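SsDNA binding RNA Polymerase cofactor (Pseudomonas phage LUZ7, PDB 6QLC) binds single-stranded DNA and serves as a cofactor of RNA polymerase, probably regulating transcription in this N4-related phage. Local coordinates at residues Ala50-Ala53 and Leu54-Gln57; Tyr76-Arg79 and Cys80-Leu83. All coordinates share one frame; numbering follows the deposited sequence.

Contact 1: residues Ala50-Ala53 and Leu54-Gln57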
ATOM      1  N   ALA A  50      16.120   5.912  -4.122  1.00 67.10           N
ATOM      2  CA  ALA A  50      16.701   7.246  -3.991  1.00 77.31           C
ATOM      3  C   ALA A  50      16.565   8.068  -5.264  1.00 68.15           C
ATOM      4  O   ALA A  50      16.628   9.302  -5.204  1.00 66.84           O
ATOM      5  CB  ALA A  50      18.176   7.151  -3.592  1.00 58.46           C
ATOM      6  N   ASP A  51      16.367   7.415  -6.411  1.00 69.13           N
ATOM      7  CA  ASP A  51      16.208   8.098  -7.688  1.00 82.37           C
ATOM      8  C   ASP A  51      14.780   8.570  -7.942  1.00 82.46           C
ATOM      9  O   ASP A  51      14.522   9.149  -9.002  1.00 86.62           O
ATOM     10  CB  ASP A  51      16.651   7.179  -8.834  1.00 77.79           C
ATOM     11  CG  ASP A  51      16.097   5.766  -8.701  1.00 84.80           C
ATOM     12  OD1 ASP A  51      15.022   5.490  -9.274  1.00 86.36           O
ATOM     13  OD2 ASP A  51      16.737   4.926  -8.027  1.00 93.65           O
ATOM     14  N   ASP A  52      13.855   8.340  -7.007  1.00 77.94           N
ATOM     15  CA  ASP A  52      12.436   8.641  -7.188  1.00 63.01           C
ATOM     16  C   ASP A  52      12.046   9.787  -6.264  1.00 65.36           C
ATOM     17  O   ASP A  52      11.987   9.616  -5.040  1.00 58.74           O
ATOM     18  CB  ASP A  52      11.580   7.406  -6.918  1.00 63.28           C
ATOM     19  CG  ASP A  52      10.141   7.590  -7.352  1.00 55.23           C
ATOM     20  OD1 ASP A  52       9.559   8.666  -7.100  1.00 56.72           O
ATOM     21  OD2 ASP A  52       9.584   6.642  -7.939  1.00 71.09           O
ATOM     22  N   ALA A  53      11.747  10.943  -6.863  1.00 49.44           N
ATOM     23  CA  ALA A  53      11.411  12.137  -6.094  1.00 48.77           C
ATOM     24  C   ALA A  53      10.152  11.958  -5.258  1.00 42.80           C
ATOM     25  O   ALA A  53      10.001  12.618  -4.226  1.00 47.79           O
ATOM     26  CB  ALA A  53      11.234  13.326  -7.032  1.00 51.35           C
ATOM     27  N   LEU A  54       9.211  11.126  -5.709  1.00 58.74           N
ATOM     28  CA  LEU A  54       8.070  10.793  -4.859  1.00 58.07           C
ATOM     29  C   LEU A  54       8.534  10.055  -3.610  1.00 50.34           C
ATOM     30  O   LEU A  54       8.189  10.434  -2.483  1.00 52.32           O
ATOM     31  CB  LEU A  54       7.060   9.944  -5.628  1.00 50.55           C
ATOM     32  CG  LEU A  54       6.119  10.677  -6.580  1.00 62.67           C
ATOM     33  CD1 LEU A  54       4.840   9.879  -6.702  1.00 71.86           C
ATOM     34  CD2 LEU A  54       5.830  12.077  -6.088  1.00 60.19           C
ATOM     35  N   HIS A  55       9.331   9.001  -3.801  1.00 46.78           N
ATOM     36  CA  HIS A  55       9.796   8.198  -2.675  1.00 51.46           C
ATOM     37  C   HIS A  55      10.552   9.050  -1.671  1.00 62.17           C
ATOM     38  O   HIS A  55      10.321   8.943  -0.458  1.00 48.37           O
ATOM     39  CB  HIS A  55      10.669   7.057  -3.180  1.00 48.35           C
ATOM     40  CG  HIS A  55       9.938   6.087  -4.050  1.00 44.03           C
ATOM     41  ND1 HIS A  55      10.535   4.964  -4.582  1.00 55.09           N
ATOM     42  CD2 HIS A  55       8.655   6.067  -4.480  1.00 51.49           C
ATOM     43  CE1 HIS A  55       9.653   4.292  -5.297  1.00 50.87           C
ATOM     44  NE2 HIS A  55       8.502   4.939  -5.251  1.00 55.12           N
ATOM     45  N   MET A  56      11.420   9.939  -2.160  1.00 47.79           N
ATOM     46  CA  MET A  56      12.230  10.744  -1.258  1.00 40.37           C
ATOM     47  C   MET A  56      11.395  11.804  -0.565  1.00 48.71           C
ATOM     48  O   MET A  56      11.652  12.146   0.594  1.00 52.79           O
ATOM     49  CB  MET A  56      13.385  11.396  -2.026  1.00 62.13           C
ATOM     50  CG  MET A  56      14.214  10.417  -2.840  1.00 56.64           C
ATOM     51  SD  MET A  56      14.678   8.983  -1.859  1.00 83.19           S
ATOM     52  CE  MET A  56      15.727   9.765  -0.657  1.00 50.93           C
ATOM     53  N   GLN A  57      10.412  12.366  -1.266  1.00 43.93           N
ATOM     54  CA  GLN A  57       9.442  13.220  -0.588  1.00 46.97           C
ATOM     55  C   GLN A  57       8.718  12.458   0.526  1.00 50.42           C
ATOM     56  O   GLN A  57       8.404  13.025   1.582  1.00 48.74           O
ATOM     57  CB  GLN A  57       8.440  13.762  -1.604  1.00 57.84           C
ATOM     58  CG  GLN A  57       7.424  14.722  -1.025  1.00 54.23           C
ATOM     59  CD  GLN A  57       6.337  15.071  -2.011  1.00 55.22           C
ATOM     60  OE1 GLN A  57       6.230  14.458  -3.082  1.00 62.28           O
ATOM     61  NE2 GLN A  57       5.516  16.057  -1.660  1.00 48.19           N
TER

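Contact 2: residues Tyr76-Arg79 and Cys80-Leu83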
ATOM      1  N   TYR A  76       6.073  11.434  14.047  1.00 36.86           N
ATOM      2  CA  TYR A  76       6.096  10.356  13.070  1.00 43.57           C
ATOM      3  C   TYR A  76       4.748   9.634  13.023  1.00 46.78           C
ATOM      4  O   TYR A  76       4.118   9.537  11.961  1.00 46.56           O
ATOM      5  CB  TYR A  76       7.249   9.411  13.406  1.00 40.70           C
ATOM      6  CG  TYR A  76       7.203   8.073  12.709  1.00 55.15           C
ATOM      7  CD1 TYR A  76       7.694   7.922  11.426  1.00 44.16           C
ATOM      8  CD2 TYR A  76       6.683   6.957  13.345  1.00 62.25           C
ATOM      9  CE1 TYR A  76       7.660   6.714  10.791  1.00 50.71           C
ATOM     10  CE2 TYR A  76       6.641   5.731  12.716  1.00 54.90           C
ATOM     11  CZ  TYR A  76       7.128   5.617  11.439  1.00 55.99           C
ATOM     12  OH  TYR A  76       7.091   4.396  10.805  1.00 55.06           O
ATOM     13  N   ALA A  77       4.257   9.173  14.177  1.00 49.10           N
ATOM     14  CA  ALA A  77       2.997   8.428  14.177  1.00 45.43           C
ATOM     15  C   ALA A  77       1.848   9.288  13.660  1.00 43.62           C
ATOM     16  O   ALA A  77       0.976   8.804  12.928  1.00 48.75           O
ATOM     17  CB  ALA A  77       2.697   7.894  15.580  1.00 48.56           C
ATOM     18  N   GLU A  78       1.848  10.577  14.008  1.00 47.39           N
ATOM     19  CA  GLU A  78       0.838  11.488  13.487  1.00 48.40           C
ATOM     20  C   GLU A  78       0.892  11.548  11.963  1.00 56.03           C
ATOM     21  O   GLU A  78      -0.141  11.453  11.289  1.00 54.59           O
ATOM     22  CB  GLU A  78       1.039  12.882  14.089  1.00 51.44           C
ATOM     23  CG  GLU A  78       0.602  13.001  15.533  1.00 70.68           C
ATOM     24  CD  GLU A  78      -0.895  12.827  15.693  1.00 89.83           C
ATOM     25  OE1 GLU A  78      -1.657  13.679  15.179  1.00 98.09           O
ATOM     26  OE2 GLU A  78      -1.312  11.830  16.322  1.00 82.32           O
ATOM     27  N   ARG A  79       2.096  11.696  11.402  1.00 39.16           N
ATOM     28  CA  ARG A  79       2.224  11.823   9.953  1.00 48.28           C
ATOM     29  C   ARG A  79       1.854  10.526   9.248  1.00 44.95           C
ATOM     30  O   ARG A  79       1.212  10.553   8.191  1.00 45.29           O
ATOM     31  CB  ARG A  79       3.649  12.245   9.579  1.00 43.61           C
ATOM     32  CG  ARG A  79       3.988  13.688   9.956  1.00 52.08           C
ATOM     33  CD  ARG A  79       5.235  14.213   9.202  1.00 37.70           C
ATOM     34  NE  ARG A  79       5.390  15.660   9.368  1.00 60.36           N
ATOM     35  CZ  ARG A  79       6.477  16.348   9.021  1.00 49.97           C
ATOM     36  NH1 ARG A  79       7.535  15.729   8.490  1.00 46.95           N
ATOM     37  NH2 ARG A  79       6.507  17.658   9.229  1.00 68.71           N
ATOM     38  N   CYS A  80       2.275   9.384   9.793  1.00 43.72           N
ATOM     39  CA  CYS A  80       1.808   8.106   9.254  1.00 46.45           C
ATOM     40  C   CYS A  80       0.290   8.096   9.169  1.00 40.35           C
ATOM     41  O   CYS A  80      -0.295   7.772   8.127  1.00 33.76           O
ATOM     42  CB  CYS A  80       2.298   6.954  10.125  1.00 39.06           C
ATOM     43  SG  CYS A  80       4.051   6.549   9.918  1.00 43.82           S
ATOM     44  N   LYS A  81      -0.368   8.522  10.242  1.00 42.56           N
ATOM     45  CA  LYS A  81      -1.822   8.534  10.230  1.00 49.34           C
ATOM     46  C   LYS A  81      -2.338   9.467   9.143  1.00 54.38           C
ATOM     47  O   LYS A  81      -3.233   9.097   8.374  1.00 49.43           O
ATOM     48  CB  LYS A  81      -2.343   8.932  11.612  1.00 50.56           C
ATOM     49  CG  LYS A  81      -2.622   7.722  12.504  1.00 64.01           C
ATOM     50  CD  LYS A  81      -2.633   8.097  13.981  1.00 77.30           C
ATOM     51  CE  LYS A  81      -3.595   9.248  14.253  1.00 83.90           C
ATOM     52  NZ  LYS A  81      -3.555   9.704  15.673  1.00 73.48           N
ATOM     53  N   LYS A  82      -1.746  10.660   9.034  1.00 47.21           N
ATOM     54  CA  LYS A  82      -2.180  11.623   8.029  1.00 41.37           C
ATOM     55  C   LYS A  82      -2.054  11.060   6.617  1.00 34.55           C
ATOM     56  O   LYS A  82      -2.952  11.252   5.794  1.00 50.00           O
ATOM     57  CB  LYS A  82      -1.384  12.921   8.163  1.00 56.44           C
ATOM     58  CG  LYS A  82      -1.963  14.082   7.342  1.00 60.69           C
ATOM     59  CD  LYS A  82      -0.915  15.126   7.029  1.00 69.25           C
ATOM     60  CE  LYS A  82      -0.780  15.359   5.525  1.00 89.11           C
ATOM     61  NZ  LYS A  82       0.325  16.323   5.182  1.00 86.03           N
ATOM     62  N   LEU A  83      -0.955  10.356   6.315  1.00 38.86           N
ATOM     63  CA  LEU A  83      -0.870   9.618   5.056  1.00 34.97           C
ATOM     64  C   LEU A  83      -2.094   8.730   4.855  1.00 49.97           C
ATOM     65  O   LEU A  83      -2.858   8.907   3.897  1.00 47.28           O
ATOM     66  CB  LEU A  83       0.402   8.773   5.019  1.00 38.39           C
ATOM     67  CG  LEU A  83       1.727   9.425   4.639  1.00 50.11           C
ATOM     68  CD1 LEU A  83       2.762   8.407   4.172  1.00 37.16           C
ATOM     69  CD2 LEU A  83       1.506  10.472   3.587  1.00 52.22           C
TER

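Contact 1: residues Ala50-Ala53 and Leu54-Gln57
Two torsions bring Asp52 and His55 together. The carboxylate of Asp52 swings away from its own backbone N (chi1 -169°) and reaches forward to the first turn of the helix. His55 has CG on the side of its backbone N (chi1 -64°), which turns the ring back so that one face meets that carboxylate. The two flat groups are stacked, their planes only 10° apart. Asp52 OD2 sits over one face of the ring near its rim, 3.4 Å from His55 NE2, with an angle too poor for a hydrogen bond. Asp52 CB lies over the same ring at 3.7 Å from its centroid, a CH-pi contact.

The other oxygen does the capping. Asp52 is the N-cap residue, and its OD1 accepts from Leu54 N at 2.8 Å and from His55 N at 3.3 Å. Both bonds are weak, the first because it is strongly bent. This is the usual way an aspartate serves amides that no preceding turn can satisfy. Regular helix bonding then starts, with Met56 N giving to Asp52 O and Gln57 N to Ala53 O, both at 3.0 Å.

Met56 folds back at chi2 and chi3. Its SD comes to 3.4 Å from Ala50 CA and rests against the loop before the cap.

The cap joins strand 40-48 to helix 53-61. His55 ND1 accepts a hydrogen bond from the backbone N of Arg49, which fixes the rotation of the ring, and the His55 side chain packs on Leu46 and Leu48 of the strand. Arg49 also forms a salt bridge with Asp51. Leu54 packs on Val41 and Gln57 on Arg36, both of the second subunit, next to this strand-to-helix turn.

Contact 2: residues Tyr76-Arg79 and Cys80-Leu83
Cys80 SG rests over one face of the Tyr76 ring, a sulfur-aromatic contact one turn apart. The sulfur is 3.8 Å from the ring centroid and is shifted toward the rim, with CZ the closest ring atom at 3.6 Å. Tyr76 has CG anti to its backbone N (chi1 165°), which leans the ring toward the C-terminal end of the helix, so that the face of its outer part meets Cys80 SG. Its OH continues to a hydrogen bond with Leu91 N of the second subunit.

The ionic contact is between Glu78 and Lys81, whose side chains run side by side. Lys81 NZ meets Glu78 OE2 at 3.2 Å, on the syn side but 33° out of the carboxylate plane. This is an i to i+3 salt bridge on an exposed face of helix 73-86.

Backbone bonds hold the helix itself. Cys80 N, Lys81 N, Lys82 N and Leu83 N donate to Tyr76 O, Ala77 O, Glu78 O and Arg79 O, the regular i+4 to i alpha-helical pattern. The bond from Cys80 N to Tyr76 O, 2.8 Å, is nearly straight (176°).

Apolar packing and the arginine tie the helix to its neighbours. Leu83 packs on Leu58 and Phe61 of helix 53-61, and Arg79 NH1 is hydrogen-bonded to Phe61 O.

How the contacts relate
Contact 1 starts helix 53-61, and contact 2 lies within the next helix, 73-86. Their centres are 18 Å apart. The nearest atoms are about 7 Å apart, so the two do not touch. The later turns of helix 53-61 bridge them: Leu58 and Phe61 meet Leu83, while the start of that helix is bound to strand 40-48. Both contacts also face the second subunit. Contact 1 meets it through Leu54 and Gln57, contact 2 through Tyr76 and Leu83. Both therefore contribute to the dimer interface. Neither contact includes bound DNA, and no direct part in single-stranded DNA binding can be assigned to either.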